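Local coordinates for protein tyrosine--tRNA ligase (Aeropyrum pernix, PDB 2CYA) that probably attaches tyrosine to tRNA(Tyr) in two steps, first activating the amino acid with ATP and then transferring it to the acceptor end of the tRNA, at residues F290-D295 / A331-E336; S215-P220 / R259-A264; S171-M176 / M192-V197. All coordinates share one frame; numbering follows the deposited sequence.

Interaction 1 of 3, residues F290-D295 / A331-E336; sequences FTLRVD and AESLIE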
ATOM      1  N   PHE A 290      -3.721 -12.758  44.489  1.00 58.56           N
ATOM      2  CA  PHE A 290      -4.870 -11.869  44.651  1.00 56.72           C
ATOM      3  C   PHE A 290      -5.996 -12.582  45.383  1.00 56.54           C
ATOM      4  O   PHE A 290      -6.202 -13.787  45.211  1.00 54.50           O
ATOM      5  CB  PHE A 290      -5.412 -11.372  43.305  1.00 54.30           C
ATOM      6  CG  PHE A 290      -6.667 -10.539  43.431  1.00 52.37           C
ATOM      7  CD1 PHE A 290      -6.606  -9.226  43.904  1.00 51.75           C
ATOM      8  CD2 PHE A 290      -7.914 -11.081  43.125  1.00 51.55           C
ATOM      9  CE1 PHE A 290      -7.767  -8.463  44.074  1.00 50.32           C
ATOM     10  CE2 PHE A 290      -9.089 -10.331  43.290  1.00 51.46           C
ATOM     11  CZ  PHE A 290      -9.014  -9.014  43.767  1.00 52.25           C
ATOM     12  N   THR A 291      -6.731 -11.806  46.174  1.00 56.80           N
ATOM     13  CA  THR A 291      -7.846 -12.304  46.962  1.00 57.21           C
ATOM     14  C   THR A 291      -9.052 -11.387  46.805  1.00 56.45           C
ATOM     15  O   THR A 291      -8.907 -10.171  46.851  1.00 57.35           O
ATOM     16  CB  THR A 291      -7.491 -12.307  48.453  1.00 57.65           C
ATOM     17  OG1 THR A 291      -6.164 -12.809  48.629  1.00 59.04           O
ATOM     18  CG2 THR A 291      -8.462 -13.166  49.216  1.00 57.87           C
ATOM     19  N   LEU A 292     -10.236 -11.958  46.629  1.00 56.17           N
ATOM     20  CA  LEU A 292     -11.445 -11.146  46.516  1.00 57.75           C
ATOM     21  C   LEU A 292     -12.341 -11.378  47.744  1.00 60.08           C
ATOM     22  O   LEU A 292     -13.006 -12.409  47.853  1.00 59.46           O
ATOM     23  CB  LEU A 292     -12.227 -11.486  45.239  1.00 54.63           C
ATOM     24  CG  LEU A 292     -13.445 -10.586  44.981  1.00 52.70           C
ATOM     25  CD1 LEU A 292     -12.970  -9.197  44.570  1.00 52.23           C
ATOM     26  CD2 LEU A 292     -14.322 -11.171  43.893  1.00 52.48           C
ATOM     27  N   ARG A 293     -12.345 -10.416  48.664  1.00 63.66           N
ATOM     28  CA  ARG A 293     -13.152 -10.496  49.883  1.00 67.80           C
ATOM     29  C   ARG A 293     -14.596 -10.070  49.590  1.00 69.04           C
ATOM     30  O   ARG A 293     -14.828  -8.957  49.119  1.00 69.67           O
ATOM     31  CB  ARG A 293     -12.539  -9.581  50.949  1.00 69.76           C
ATOM     32  CG  ARG A 293     -13.388  -9.374  52.201  1.00 73.85           C
ATOM     33  CD  ARG A 293     -12.870  -8.184  53.009  1.00 76.59           C
ATOM     34  NE  ARG A 293     -11.469  -8.356  53.392  1.00 79.75           N
ATOM     35  CZ  ARG A 293     -10.682  -7.373  53.832  1.00 81.83           C
ATOM     36  NH1 ARG A 293     -11.155  -6.137  53.944  1.00 82.12           N
ATOM     37  NH2 ARG A 293      -9.417  -7.628  54.157  1.00 81.90           N
ATOM     38  N   VAL A 294     -15.565 -10.943  49.868  1.00 71.16           N
ATOM     39  CA  VAL A 294     -16.976 -10.623  49.607  1.00 73.14           C
ATOM     40  C   VAL A 294     -17.893 -10.843  50.810  1.00 74.89           C
ATOM     41  O   VAL A 294     -17.631 -11.703  51.654  1.00 75.86           O
ATOM     42  CB  VAL A 294     -17.538 -11.468  48.442  1.00 72.71           C
ATOM     43  CG1 VAL A 294     -18.939 -10.990  48.085  1.00 72.66           C
ATOM     44  CG2 VAL A 294     -16.619 -11.381  47.241  1.00 72.16           C
ATOM     45  N   ASP A 295     -18.978 -10.071  50.873  1.00 76.17           N
ATOM     46  CA  ASP A 295     -19.952 -10.177  51.965  1.00 77.14           C
ATOM     47  C   ASP A 295     -21.052 -11.198  51.672  1.00 77.07           C
ATOM     48  O   ASP A 295     -21.776 -11.623  52.577  1.00 76.61           O
ATOM     49  CB  ASP A 295     -20.591  -8.814  52.240  1.00 77.92           C
ATOM     50  CG  ASP A 295     -19.668  -7.879  52.995  1.00 79.16           C
ATOM     51  OD1 ASP A 295     -18.541  -7.620  52.518  1.00 79.54           O
ATOM     52  OD2 ASP A 295     -20.077  -7.403  54.073  1.00 80.43           O
ATOM     53  N   ALA A 331     -15.896  -3.851  42.007  1.00 32.28           N
ATOM     54  CA  ALA A 331     -15.752  -2.407  41.893  1.00 31.35           C
ATOM     55  C   ALA A 331     -14.673  -1.901  42.823  1.00 32.79           C
ATOM     56  O   ALA A 331     -13.787  -1.145  42.411  1.00 32.31           O
ATOM     57  CB  ALA A 331     -17.071  -1.725  42.213  1.00 32.51           C
ATOM     58  N   GLU A 332     -14.735  -2.334  44.080  1.00 33.55           N
ATOM     59  CA  GLU A 332     -13.765  -1.894  45.070  1.00 35.75           C
ATOM     60  C   GLU A 332     -12.343  -2.372  44.757  1.00 36.44           C
ATOM     61  O   GLU A 332     -11.391  -1.603  44.931  1.00 37.21           O
ATOM     62  CB  GLU A 332     -14.219  -2.310  46.482  1.00 38.78           C
ATOM     63  CG  GLU A 332     -15.582  -1.679  46.910  1.00 40.01           C
ATOM     64  CD  GLU A 332     -15.558  -0.150  46.896  1.00 42.45           C
ATOM     65  OE1 GLU A 332     -14.618   0.437  47.492  1.00 42.55           O
ATOM     66  OE2 GLU A 332     -16.474   0.467  46.296  1.00 41.49           O
ATOM     67  N   SER A 333     -12.180  -3.612  44.289  1.00 34.43           N
ATOM     68  CA  SER A 333     -10.842  -4.103  43.926  1.00 34.18           C
ATOM     69  C   SER A 333     -10.301  -3.375  42.673  1.00 33.84           C
ATOM     70  O   SER A 333      -9.114  -3.062  42.575  1.00 34.84           O
ATOM     71  CB  SER A 333     -10.878  -5.600  43.648  1.00 35.01           C
ATOM     72  OG  SER A 333     -11.383  -6.291  44.766  1.00 42.42           O
ATOM     73  N   LEU A 334     -11.178  -3.108  41.718  1.00 30.68           N
ATOM     74  CA  LEU A 334     -10.782  -2.426  40.487  1.00 31.30           C
ATOM     75  C   LEU A 334     -10.261  -1.041  40.831  1.00 30.03           C
ATOM     76  O   LEU A 334      -9.321  -0.538  40.223  1.00 29.47           O
ATOM     77  CB  LEU A 334     -11.991  -2.307  39.564  1.00 32.04           C
ATOM     78  CG  LEU A 334     -11.747  -2.090  38.085  1.00 33.59           C
ATOM     79  CD1 LEU A 334     -10.704  -3.090  37.579  1.00 31.53           C
ATOM     80  CD2 LEU A 334     -13.099  -2.260  37.354  1.00 29.54           C
ATOM     81  N   ILE A 335     -10.901  -0.416  41.806  1.00 29.05           N
ATOM     82  CA  ILE A 335     -10.479   0.885  42.258  1.00 29.20           C
ATOM     83  C   ILE A 335      -9.017   0.823  42.735  1.00 31.44           C
ATOM     84  O   ILE A 335      -8.233   1.713  42.421  1.00 29.14           O
ATOM     85  CB  ILE A 335     -11.399   1.376  43.387  1.00 30.07           C
ATOM     86  CG1 ILE A 335     -12.727   1.861  42.768  1.00 31.09           C
ATOM     87  CG2 ILE A 335     -10.688   2.444  44.211  1.00 28.86           C
ATOM     88  CD1 ILE A 335     -13.811   2.222  43.770  1.00 34.56           C
ATOM     89  N   GLU A 336      -8.645  -0.230  43.467  1.00 30.90           N
ATOM     90  CA  GLU A 336      -7.267  -0.339  43.933  1.00 32.79           C
ATOM     91  C   GLU A 336      -6.303  -0.519  42.764  1.00 31.45           C
ATOM     92  O   GLU A 336      -5.186   0.010  42.780  1.00 31.91           O
ATOM     93  CB  GLU A 336      -7.093  -1.509  44.908  1.00 36.01           C
ATOM     94  CG  GLU A 336      -7.885  -1.388  46.206  1.00 45.92           C
ATOM     95  CD  GLU A 336      -7.722  -0.032  46.882  1.00 51.22           C
ATOM     96  OE1 GLU A 336      -6.578   0.484  46.935  1.00 53.64           O
ATOM     97  OE2 GLU A 336      -8.741   0.512  47.369  1.00 53.91           O
TER
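The hydroxyl of S333 faces both F290 and L292, two hydrophobic side chains from 290-295. Its OG lies 3.3 Å from L292 CD1 and 3.7 Å from F290 CZ; S333 CB approaches the same ring carbon, CZ, at 3.9 Å. The hydroxyl meets the phenyl ring in its plane, at the outer edge, and does not lie over a face. Both hydrophobic residues direct CG anti to their backbone N (chi1 175° for F290 and -175° for L292), which carries the ring tip and one methyl of the leucine to the same serine. The S333 hydroxyl in turn bonds to the carbonyl O of A329, one turn earlier in helix 323-346. A second shell positions the strand side. L292 pairs with Y306 through the backbone in the small antiparallel sheet 292-293/305-306, while its side chain also rests on A329 and F285. The F290 ring packs edge-to-face with F285 and touches L284, at the end of helix 275-284, a residue that S333 contacts as well. With its hydrogen bond made inside its own helix, S333 presents the phenylalanine and leucine with a compact surface that asks for no polar partner, and the two segments, burying just 93 Å² in all, are joined here by van der Waals packing alone.

Interaction 2 of 3, residues S215-P220 / R259-A264; sequences SSLQGP and RKIRKA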
ATOM      1  N   SER A 215     -15.732  -7.735  27.463  1.00 46.34           N
ATOM      2  CA  SER A 215     -16.976  -7.224  26.892  1.00 47.73           C
ATOM      3  C   SER A 215     -17.424  -5.869  27.443  1.00 47.55           C
ATOM      4  O   SER A 215     -16.938  -5.395  28.466  1.00 46.50           O
ATOM      5  CB  SER A 215     -18.106  -8.235  27.113  1.00 47.83           C
ATOM      6  OG  SER A 215     -17.767  -9.508  26.590  1.00 53.33           O
ATOM      7  N   SER A 216     -18.364  -5.258  26.736  1.00 48.46           N
ATOM      8  CA  SER A 216     -18.937  -3.981  27.131  1.00 49.33           C
ATOM      9  C   SER A 216     -19.701  -4.208  28.432  1.00 49.72           C
ATOM     10  O   SER A 216     -20.243  -5.288  28.651  1.00 48.02           O
ATOM     11  CB  SER A 216     -19.912  -3.496  26.051  1.00 49.11           C
ATOM     12  OG  SER A 216     -20.552  -2.293  26.436  1.00 49.13           O
ATOM     13  N   LEU A 217     -19.742  -3.198  29.296  1.00 52.09           N
ATOM     14  CA  LEU A 217     -20.473  -3.328  30.552  1.00 55.27           C
ATOM     15  C   LEU A 217     -21.987  -3.305  30.294  1.00 57.76           C
ATOM     16  O   LEU A 217     -22.766  -3.754  31.128  1.00 58.03           O
ATOM     17  CB  LEU A 217     -20.111  -2.190  31.515  1.00 52.34           C
ATOM     18  CG  LEU A 217     -18.660  -2.007  31.965  1.00 51.26           C
ATOM     19  CD1 LEU A 217     -18.537  -0.688  32.706  1.00 51.05           C
ATOM     20  CD2 LEU A 217     -18.218  -3.162  32.842  1.00 49.18           C
ATOM     21  N   GLN A 218     -22.392  -2.792  29.135  1.00 62.80           N
ATOM     22  CA  GLN A 218     -23.811  -2.693  28.790  1.00 69.36           C
ATOM     23  C   GLN A 218     -24.560  -4.031  28.748  1.00 72.89           C
ATOM     24  O   GLN A 218     -25.537  -4.218  29.483  1.00 74.02           O
ATOM     25  CB  GLN A 218     -23.986  -1.948  27.459  1.00 70.70           C
ATOM     26  CG  GLN A 218     -23.485  -2.684  26.219  1.00 73.86           C
ATOM     27  CD  GLN A 218     -23.384  -1.771  25.000  1.00 76.18           C
ATOM     28  OE1 GLN A 218     -24.288  -0.975  24.729  1.00 77.50           O
ATOM     29  NE2 GLN A 218     -22.284  -1.889  24.254  1.00 76.43           N
ATOM     30  N   GLY A 219     -24.121  -4.958  27.900  1.00 75.39           N
ATOM     31  CA  GLY A 219     -24.802  -6.239  27.838  1.00 79.05           C
ATOM     32  C   GLY A 219     -24.542  -7.068  26.594  1.00 81.83           C
ATOM     33  O   GLY A 219     -23.404  -7.484  26.354  1.00 83.03           O
ATOM     34  N   PRO A 220     -25.585  -7.331  25.781  1.00 82.80           N
ATOM     35  CA  PRO A 220     -25.485  -8.120  24.547  1.00 83.30           C
ATOM     36  C   PRO A 220     -24.305  -7.723  23.657  1.00 83.63           C
ATOM     37  O   PRO A 220     -24.387  -6.770  22.880  1.00 83.74           O
ATOM     38  CB  PRO A 220     -26.830  -7.866  23.873  1.00 83.22           C
ATOM     39  CG  PRO A 220     -27.757  -7.719  25.048  1.00 83.40           C
ATOM     40  CD  PRO A 220     -26.958  -6.825  25.967  1.00 82.67           C
ATOM     41  N   ARG A 259     -20.191   3.398  39.833  1.00 33.38           N
ATOM     42  CA  ARG A 259     -21.418   3.558  39.053  1.00 36.89           C
ATOM     43  C   ARG A 259     -21.439   2.596  37.866  1.00 37.02           C
ATOM     44  O   ARG A 259     -22.381   1.816  37.702  1.00 36.67           O
ATOM     45  CB  ARG A 259     -21.549   4.994  38.530  1.00 37.10           C
ATOM     46  CG  ARG A 259     -22.810   5.247  37.682  1.00 40.44           C
ATOM     47  CD  ARG A 259     -22.546   6.348  36.663  1.00 43.88           C
ATOM     48  NE  ARG A 259     -21.735   7.398  37.270  1.00 47.57           N
ATOM     49  CZ  ARG A 259     -20.676   7.974  36.706  1.00 45.73           C
ATOM     50  NH1 ARG A 259     -20.021   8.914  37.375  1.00 45.68           N
ATOM     51  NH2 ARG A 259     -20.271   7.625  35.493  1.00 42.16           N
ATOM     52  N   LYS A 260     -20.390   2.657  37.047  1.00 35.86           N
ATOM     53  CA  LYS A 260     -20.294   1.802  35.870  1.00 34.45           C
ATOM     54  C   LYS A 260     -20.378   0.322  36.201  1.00 34.12           C
ATOM     55  O   LYS A 260     -21.024  -0.434  35.483  1.00 33.86           O
ATOM     56  CB  LYS A 260     -19.000   2.094  35.104  1.00 31.77           C
ATOM     57  CG  LYS A 260     -18.963   3.482  34.487  1.00 30.24           C
ATOM     58  CD  LYS A 260     -17.651   3.705  33.726  1.00 29.63           C
ATOM     59  CE  LYS A 260     -17.553   5.108  33.165  1.00 28.97           C
ATOM     60  NZ  LYS A 260     -16.359   5.205  32.270  1.00 31.41           N
ATOM     61  N   ILE A 261     -19.728  -0.105  37.275  1.00 34.36           N
ATOM     62  CA  ILE A 261     -19.784  -1.517  37.643  1.00 36.28           C
ATOM     63  C   ILE A 261     -21.166  -1.886  38.213  1.00 39.14           C
ATOM     64  O   ILE A 261     -21.718  -2.942  37.907  1.00 39.14           O
ATOM     65  CB  ILE A 261     -18.689  -1.856  38.674  1.00 34.60           C
ATOM     66  CG1 ILE A 261     -17.303  -1.657  38.035  1.00 34.71           C
ATOM     67  CG2 ILE A 261     -18.872  -3.275  39.183  1.00 33.57           C
ATOM     68  CD1 ILE A 261     -17.070  -2.465  36.772  1.00 32.11           C
ATOM     69  N   ARG A 262     -21.721  -1.004  39.037  1.00 41.08           N
ATOM     70  CA  ARG A 262     -23.035  -1.235  39.633  1.00 44.28           C
ATOM     71  C   ARG A 262     -24.095  -1.448  38.536  1.00 43.99           C
ATOM     72  O   ARG A 262     -24.937  -2.328  38.641  1.00 43.14           O
ATOM     73  CB  ARG A 262     -23.405  -0.041  40.525  1.00 44.87           C
ATOM     74  CG  ARG A 262     -24.730  -0.163  41.277  1.00 49.73           C
ATOM     75  CD  ARG A 262     -24.878   0.958  42.319  1.00 50.43           C
ATOM     76  NE  ARG A 262     -24.849   2.285  41.710  1.00 52.39           N
ATOM     77  CZ  ARG A 262     -23.959   3.234  41.994  1.00 53.89           C
ATOM     78  NH1 ARG A 262     -23.002   3.023  42.892  1.00 53.89           N
ATOM     79  NH2 ARG A 262     -24.022   4.402  41.364  1.00 56.08           N
ATOM     80  N   LYS A 263     -24.023  -0.657  37.474  1.00 45.24           N
ATOM     81  CA  LYS A 263     -24.964  -0.756  36.360  1.00 47.50           C
ATOM     82  C   LYS A 263     -24.611  -1.838  35.330  1.00 48.21           C
ATOM     83  O   LYS A 263     -25.359  -2.063  34.378  1.00 48.72           O
ATOM     84  CB  LYS A 263     -25.030   0.587  35.629  1.00 48.62           C
ATOM     85  CG  LYS A 263     -25.586   1.745  36.449  1.00 52.49           C
ATOM     86  CD  LYS A 263     -25.578   3.016  35.609  1.00 55.86           C
ATOM     87  CE  LYS A 263     -26.368   4.140  36.274  1.00 59.08           C
ATOM     88  NZ  LYS A 263     -26.353   5.395  35.455  1.00 60.39           N
ATOM     89  N   ALA A 264     -23.474  -2.502  35.510  1.00 48.22           N
ATOM     90  CA  ALA A 264     -23.013  -3.513  34.555  1.00 48.29           C
ATOM     91  C   ALA A 264     -23.859  -4.776  34.379  1.00 48.18           C
ATOM     92  O   ALA A 264     -24.439  -5.294  35.328  1.00 46.84           O
ATOM     93  CB  ALA A 264     -21.577  -3.919  34.896  1.00 47.15           C
TER
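L217 points its forked end into the last turn of helix 254-262 and the bend that follows it. With CG anti to the carbonyl carbon (chi1 -60°), both methyls reach the helix end and divide the work. CD1 reaches K260, 3.7 Å from CB, with the leucine and the extended lysine chain crossing at about a right angle. CD2 settles 4.0 Å from A264 CB and 4.2 Å from I261 CD1, the isoleucine meeting it obliquely. The backbones also come close: A264 CA lies 3.4 Å from L217 O in a bent C-H...O contact. The K260 ammonium is held by hydrogen bonds to the A247 and P244 carbonyls and a salt bridge to D252, leaving the base of its chain to the leucine. Replacing L217 by an alanine removes CG and both methyls and is likely to leave a gap between K260, I261 and A264. Backbone bonds from L217 to T246 and from S216 to V237 tie 215-220 to the stretch bearing the KMSKS motif, and another joins L217 to Y265 just after helix 254-262. Beyond, I279 of helix 275-284 touches both L217 and I261, and V276 touches A264; helix 323-346 backs I261 and A264 through K327.

Interaction 3 of 3, residues S171-M176 / M192-V197; sequences SDIFYM and MLARDV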
ATOM      1  N   SER A 171       3.137  -7.045   7.441  1.00 21.80           N
ATOM      2  CA  SER A 171       4.475  -6.565   7.155  1.00 22.46           C
ATOM      3  C   SER A 171       5.200  -6.082   8.400  1.00 21.53           C
ATOM      4  O   SER A 171       6.421  -6.155   8.459  1.00 22.50           O
ATOM      5  CB  SER A 171       4.433  -5.450   6.102  1.00 23.52           C
ATOM      6  OG  SER A 171       3.904  -5.951   4.887  1.00 24.63           O
ATOM      7  N   ASP A 172       4.451  -5.557   9.369  1.00 20.36           N
ATOM      8  CA  ASP A 172       5.034  -5.094  10.626  1.00 22.07           C
ATOM      9  C   ASP A 172       5.704  -6.291  11.304  1.00 22.19           C
ATOM     10  O   ASP A 172       6.828  -6.189  11.802  1.00 20.75           O
ATOM     11  CB  ASP A 172       3.960  -4.559  11.588  1.00 18.13           C
ATOM     12  CG  ASP A 172       3.325  -3.263  11.125  1.00 21.74           C
ATOM     13  OD1 ASP A 172       3.926  -2.542  10.307  1.00 20.60           O
ATOM     14  OD2 ASP A 172       2.219  -2.949  11.606  1.00 22.75           O
ATOM     15  N   ILE A 173       4.979  -7.412  11.339  1.00 21.77           N
ATOM     16  CA  ILE A 173       5.461  -8.653  11.949  1.00 22.19           C
ATOM     17  C   ILE A 173       6.711  -9.149  11.228  1.00 24.43           C
ATOM     18  O   ILE A 173       7.712  -9.449  11.869  1.00 24.20           O
ATOM     19  CB  ILE A 173       4.346  -9.760  11.908  1.00 21.98           C
ATOM     20  CG1 ILE A 173       3.209  -9.372  12.863  1.00 21.16           C
ATOM     21  CG2 ILE A 173       4.916 -11.138  12.273  1.00 21.57           C
ATOM     22  CD1 ILE A 173       1.928 -10.172  12.648  1.00 17.34           C
ATOM     23  N   PHE A 174       6.675  -9.223   9.900  1.00 25.36           N
ATOM     24  CA  PHE A 174       7.856  -9.709   9.180  1.00 26.19           C
ATOM     25  C   PHE A 174       9.023  -8.721   9.281  1.00 26.97           C
ATOM     26  O   PHE A 174      10.171  -9.119   9.520  1.00 25.09           O
ATOM     27  CB  PHE A 174       7.552  -9.975   7.693  1.00 26.75           C
ATOM     28  CG  PHE A 174       6.487 -11.034   7.442  1.00 27.54           C
ATOM     29  CD1 PHE A 174       6.319 -12.113   8.312  1.00 26.10           C
ATOM     30  CD2 PHE A 174       5.704 -10.980   6.282  1.00 27.18           C
ATOM     31  CE1 PHE A 174       5.397 -13.119   8.034  1.00 28.07           C
ATOM     32  CE2 PHE A 174       4.770 -11.984   5.986  1.00 25.11           C
ATOM     33  CZ  PHE A 174       4.612 -13.056   6.857  1.00 28.20           C
ATOM     34  N   TYR A 175       8.737  -7.434   9.102  1.00 25.47           N
ATOM     35  CA  TYR A 175       9.789  -6.426   9.166  1.00 26.35           C
ATOM     36  C   TYR A 175      10.539  -6.486  10.500  1.00 27.27           C
ATOM     37  O   TYR A 175      11.761  -6.353  10.531  1.00 28.63           O
ATOM     38  CB  TYR A 175       9.202  -5.028   8.982  1.00 26.97           C
ATOM     39  CG  TYR A 175      10.242  -3.930   8.971  1.00 28.67           C
ATOM     40  CD1 TYR A 175      10.926  -3.595   7.796  1.00 30.45           C
ATOM     41  CD2 TYR A 175      10.528  -3.204  10.132  1.00 29.85           C
ATOM     42  CE1 TYR A 175      11.871  -2.551   7.782  1.00 31.12           C
ATOM     43  CE2 TYR A 175      11.466  -2.170  10.127  1.00 30.35           C
ATOM     44  CZ  TYR A 175      12.132  -1.848   8.950  1.00 30.59           C
ATOM     45  OH  TYR A 175      13.064  -0.830   8.956  1.00 33.46           O
ATOM     46  N   MET A 176       9.813  -6.681  11.601  1.00 28.05           N
ATOM     47  CA  MET A 176      10.445  -6.763  12.924  1.00 27.76           C
ATOM     48  C   MET A 176      11.034  -8.135  13.223  1.00 29.13           C
ATOM     49  O   MET A 176      11.475  -8.408  14.345  1.00 30.27           O
ATOM     50  CB  MET A 176       9.459  -6.350  14.008  1.00 28.54           C
ATOM     51  CG  MET A 176       9.108  -4.868  13.927  1.00 31.26           C
ATOM     52  SD  MET A 176       8.045  -4.300  15.251  1.00 37.47           S
ATOM     53  CE  MET A 176       6.542  -4.476  14.487  1.00 34.28           C
ATOM     54  N   MET A 192      -3.523 -14.872  10.982  1.00 24.14           N
ATOM     55  CA  MET A 192      -3.636 -16.065  10.145  1.00 28.38           C
ATOM     56  C   MET A 192      -3.101 -15.766   8.751  1.00 26.71           C
ATOM     57  O   MET A 192      -2.473 -16.605   8.128  1.00 27.19           O
ATOM     58  CB  MET A 192      -5.096 -16.548  10.049  1.00 31.12           C
ATOM     59  CG  MET A 192      -5.652 -17.054  11.390  1.00 40.37           C
ATOM     60  SD  MET A 192      -4.529 -18.265  12.172  1.00 48.96           S
ATOM     61  CE  MET A 192      -5.063 -19.761  11.307  1.00 48.24           C
ATOM     62  N   LEU A 193      -3.362 -14.562   8.258  1.00 27.03           N
ATOM     63  CA  LEU A 193      -2.865 -14.173   6.946  1.00 24.44           C
ATOM     64  C   LEU A 193      -1.340 -14.160   6.996  1.00 23.84           C
ATOM     65  O   LEU A 193      -0.669 -14.566   6.040  1.00 25.40           O
ATOM     66  CB  LEU A 193      -3.369 -12.768   6.597  1.00 26.12           C
ATOM     67  CG  LEU A 193      -2.807 -12.177   5.300  1.00 25.84           C
ATOM     68  CD1 LEU A 193      -3.120 -13.119   4.129  1.00 25.92           C
ATOM     69  CD2 LEU A 193      -3.395 -10.796   5.079  1.00 26.58           C
ATOM     70  N   ALA A 194      -0.775 -13.679   8.105  1.00 23.26           N
ATOM     71  CA  ALA A 194       0.694 -13.627   8.209  1.00 22.95           C
ATOM     72  C   ALA A 194       1.257 -15.045   8.161  1.00 24.32           C
ATOM     73  O   ALA A 194       2.240 -15.321   7.464  1.00 23.54           O
ATOM     74  CB  ALA A 194       1.118 -12.952   9.517  1.00 20.97           C
ATOM     75  N   ARG A 195       0.626 -15.950   8.905  1.00 25.16           N
ATOM     76  CA  ARG A 195       1.074 -17.345   8.953  1.00 27.16           C
ATOM     77  C   ARG A 195       0.917 -18.024   7.602  1.00 27.82           C
ATOM     78  O   ARG A 195       1.753 -18.835   7.212  1.00 27.06           O
ATOM     79  CB  ARG A 195       0.280 -18.132  10.008  1.00 26.73           C
ATOM     80  CG  ARG A 195       0.629 -17.768  11.452  1.00 27.17           C
ATOM     81  CD  ARG A 195      -0.310 -18.469  12.434  1.00 27.09           C
ATOM     82  NE  ARG A 195      -0.302 -19.928  12.289  1.00 25.50           N
ATOM     83  CZ  ARG A 195       0.663 -20.726  12.730  1.00 26.27           C
ATOM     84  NH1 ARG A 195       1.734 -20.229  13.359  1.00 23.36           N
ATOM     85  NH2 ARG A 195       0.560 -22.032  12.534  1.00 24.85           N
ATOM     86  N   ASP A 196      -0.156 -17.697   6.889  1.00 29.22           N
ATOM     87  CA  ASP A 196      -0.407 -18.316   5.585  1.00 32.63           C
ATOM     88  C   ASP A 196       0.534 -17.825   4.509  1.00 33.99           C
ATOM     89  O   ASP A 196       0.682 -18.463   3.479  1.00 37.09           O
ATOM     90  CB  ASP A 196      -1.825 -18.026   5.100  1.00 35.53           C
ATOM     91  CG  ASP A 196      -2.845 -18.956   5.698  1.00 38.47           C
ATOM     92  OD1 ASP A 196      -2.432 -19.962   6.312  1.00 43.11           O
ATOM     93  OD2 ASP A 196      -4.052 -18.680   5.545  1.00 39.79           O
ATOM     94  N   VAL A 197       1.174 -16.690   4.760  1.00 32.77           N
ATOM     95  CA  VAL A 197       2.045 -16.069   3.785  1.00 31.51           C
ATOM     96  C   VAL A 197       3.537 -16.154   4.062  1.00 29.98           C
ATOM     97  O   VAL A 197       4.349 -16.101   3.134  1.00 29.48           O
ATOM     98  CB  VAL A 197       1.601 -14.581   3.637  1.00 33.98           C
ATOM     99  CG1 VAL A 197       2.759 -13.690   3.251  1.00 36.13           C
ATOM    100  CG2 VAL A 197       0.484 -14.501   2.623  1.00 33.76           C
TER
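Two helices of the class I synthetase catalytic fold pack here through a buried, apolar contact, in which F174 and I173 of helix 161-175 meet A194 and V197 of helix 188-198. The axes of the two short helical segments approach to 10.4 Å and cross at -53°, with A194 facing I173 where the backbones are nearest. The small methyl of A194 gives room for larger neighbours: I173 CD1 comes to 4.3 Å from A194 CB. F174 makes the larger contact. Its CG is anti to the carbonyl carbon (chi1 -61°), which sends the ring toward helix 188-198 with its far edge leading. Near the ring plane, that edge meets two different things. The CZ corner lies 3.3 Å from A194 O, and CE2 lies 3.8 Å from V197 CG1, the valine crossing the phenylalanine at about a right angle. A194 O already accepts the backbone N of V197, so the ring hydrogens, slightly positive, probably add only a mild electrostatic attraction to a carbonyl that has its partner. V197 sets CG1 anti to its backbone N (chi1 151°), a rotation that brings this methyl to the ring edge. L201 and R203, in the loop beyond helix 188-198, also touch F174, and P206 touches I173. The adjacent D172 hydrogen-bonds to Y126; D172 and Y39 are predicted to bind L-tyrosine, so the contact borders the predicted tyrosine pocket. Helix 188-198 is the connection of a beta-alpha-beta crossover between the adjacent parallel strands 180-184 and 207-211, whereas helix 161-175 runs into strand 180-184. The contact therefore joins successive helices of the fold, with I173 also resting on Y39 of strand 37-42 and helix 124-135 meeting S171 and Y175.

Interactions 1 and 2 form a continuous region although their centres lie about 17 Å apart: I261 of interaction 2 packs its CG2 3.9 Å from A331 CB and its CD1 4.0 Å from L334 CD2, both on helix 323-346 of interaction 1. Interaction 3 stands on the opposite side of the chain's centre, its nearest atoms about 21 Å from interaction 2 and about 29 Å from interaction 1. They relate differently to the active site. Interaction 3 contains D172 of the predicted tyrosine pocket; in interaction 2 the K260 side chain is about 8 Å from that of H49 and about 9 Å from that of K241, both inferred to bind ATP. Interaction 1 lies away from these sites.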